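3-oxo-tetronate kinase (Salmonella typhimurium, PDB 3DQQ) probably catalyses the ATP-dependent phosphorylation of 3-oxo-tetronate to 3-oxo-tetronate 4-phosphate, as a member of the four-carbon acid sugar kinase family. Local coordinates at the interface of chains A and B. Sequence-based numbering; all coordinates share one arbitrary frame. Chains: chain A/B, Putative tRNA synthase.

The interface of chains A and B. Residues chain A 85, 87, 89, 123, 142, 145; chain B 325-326.
B:Gln326 pushes its side-chain amide between A:Thr87, A:Asp89, A:Met142 and A:His145, a worked example of how one bent polar side chain can probe a neighbouring domain. It follows helix 321-325 of the nucleotide-binding domain of chain B and enters the sugar-binding domain of chain A. As modelled, its NE2 donates to the hydroxyl OG1 of A:Thr87 at 3.3 Å, nearly straight (168° at the hydrogen) and close to the amide plane. The threonine hydroxyl lies between its own backbone N and carbonyl carbon (chi1 57°), turned toward the incoming amide.

On the other branch, the modelled orientation is doubtful. B:Gln326 OE1 is 2.8 Å from the carboxylate oxygen OD2 of A:Asp89, a clash of two acceptors across nearly coplanar groups; exchanging the amide N and O might relieve it. The NH2 would then face A:Asp89, and the amide oxygen the threonine hydroxyl, a possible donor. Ring atom NE2 of A:His145 comes 3.4 Å from B:Gln326 OE1, the side chains crossing at about a right angle, planes 72° apart.

The bent chain of A:Met142 brings its methyl CE 3.6 Å from B:Ile325 CD1, tip to tip, and beside the amide carbon CD of B:Gln326. Beyond A:Thr87, the methyl CG2 of B:Ile325 lies over the face of the A:Arg123 guanidinium, modelled too close to interpret, with the isoleucine carbonyl O at the guanidinium edge, in plane.

The two-fold symmetric interface repeats this patch with chains exchanged, although the structure alone does not show whether the dimer is biological. Behind the first shell, A:Cys85 may help position both polar partners: its SG makes weak hydrogen bonds to A:Thr87 OG1 at 3.5 Å and A:Asp89 OD1 at 3.1 Å.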
loop_
_atom_site.group_PDB
_atom_site.type_symbol
_atom_site.label_atom_id
_atom_site.label_comp_id
_atom_site.label_asym_id
_atom_site.label_seq_id
_atom_site.Cartn_x
_atom_site.Cartn_y
_atom_site.Cartn_z
ATOM N N CYS A 85 -16.586 8.738 -12.941
ATOM C CA CYS A 85 -15.690 9.403 -12.072
ATOM C C CYS A 85 -15.308 10.849 -12.436
ATOM O O CYS A 85 -15.109 11.249 -13.579
ATOM C CB CYS A 85 -14.456 8.554 -12.036
ATOM S SG CYS A 85 -13.447 8.959 -10.681
ATOM N N THR A 87 -12.550 12.383 -12.135
ATOM C CA THR A 87 -11.290 12.470 -12.835
ATOM C C THR A 87 -11.320 11.675 -14.176
ATOM O O THR A 87 -10.275 11.352 -14.760
ATOM C CB THR A 87 -10.167 11.972 -11.911
ATOM O OG1 THR A 87 -10.457 10.641 -11.492
ATOM C CG2 THR A 87 -10.045 12.822 -10.683
ATOM N N ASP A 89 -12.043 8.720 -15.220
ATOM C CA ASP A 89 -11.274 7.500 -15.197
ATOM C C ASP A 89 -11.782 6.612 -16.321
ATOM O O ASP A 89 -12.979 6.227 -16.342
ATOM C CB ASP A 89 -11.432 6.798 -13.845
ATOM C CG ASP A 89 -10.846 7.603 -12.689
ATOM O OD1 ASP A 89 -11.087 8.821 -12.658
ATOM O OD2 ASP A 89 -10.156 7.031 -11.812
ATOM N N ARG A 123 -12.141 19.355 -8.198
ATOM C CA ARG A 123 -12.153 19.079 -9.602
ATOM C C ARG A 123 -12.850 20.177 -10.320
ATOM O O ARG A 123 -14.037 20.433 -10.080
ATOM C CB ARG A 123 -12.841 17.792 -9.842
ATOM C CG ARG A 123 -11.837 16.728 -9.952
ATOM C CD ARG A 123 -12.206 15.579 -9.154
ATOM N NE ARG A 123 -11.799 15.779 -7.794
ATOM C CZ ARG A 123 -11.411 14.791 -7.013
ATOM N NH1 ARG A 123 -11.380 13.535 -7.475
ATOM N NH2 ARG A 123 -11.048 15.049 -5.766
ATOM N N MET A 142 -3.128 11.358 -10.700
ATOM C CA MET A 142 -3.823 10.577 -11.731
ATOM C C MET A 142 -2.935 10.129 -12.856
ATOM O O MET A 142 -3.258 9.219 -13.577
ATOM C CB MET A 142 -4.966 11.404 -12.322
ATOM C CG MET A 142 -6.145 11.543 -11.403
ATOM S SD MET A 142 -6.796 9.934 -10.868
ATOM C CE MET A 142 -6.553 10.219 -9.131
ATOM N N HIS A 145 -1.972 6.657 -12.125
ATOM C CA HIS A 145 -3.044 5.775 -11.662
ATOM C C HIS A 145 -2.769 4.339 -12.121
ATOM O O HIS A 145 -2.430 4.100 -13.280
ATOM C CB HIS A 145 -4.401 6.252 -12.164
ATOM C CG HIS A 145 -5.551 5.674 -11.415
ATOM N ND1 HIS A 145 -6.029 4.406 -11.653
ATOM C CD2 HIS A 145 -6.336 6.199 -10.443
ATOM C CE1 HIS A 145 -7.044 4.165 -10.842
ATOM N NE2 HIS A 145 -7.257 5.241 -10.101
ATOM N N ILE B 325 -7.210 12.608 -3.598
ATOM C CA ILE B 325 -8.267 12.820 -4.615
ATOM C C ILE B 325 -9.337 11.681 -4.520
ATOM O O ILE B 325 -10.476 11.946 -4.114
ATOM C CB ILE B 325 -7.684 12.939 -6.099
ATOM C CG1 ILE B 325 -6.299 13.613 -6.149
ATOM C CG2 ILE B 325 -8.631 13.710 -6.999
ATOM C CD1 ILE B 325 -5.386 13.056 -7.294
ATOM N N GLN B 326 -8.986 10.439 -4.887
ATOM C CA GLN B 326 -9.855 9.287 -4.575
ATOM C C GLN B 326 -9.378 8.644 -3.271
ATOM O O GLN B 326 -8.339 7.959 -3.216
ATOM C CB GLN B 326 -10.038 8.239 -5.710
ATOM C CG GLN B 326 -8.962 8.070 -6.804
ATOM C CD GLN B 326 -9.491 8.382 -8.211
ATOM O OE1 GLN B 326 -9.638 7.495 -9.060
ATOM N NE2 GLN B 326 -9.769 9.654 -8.455
#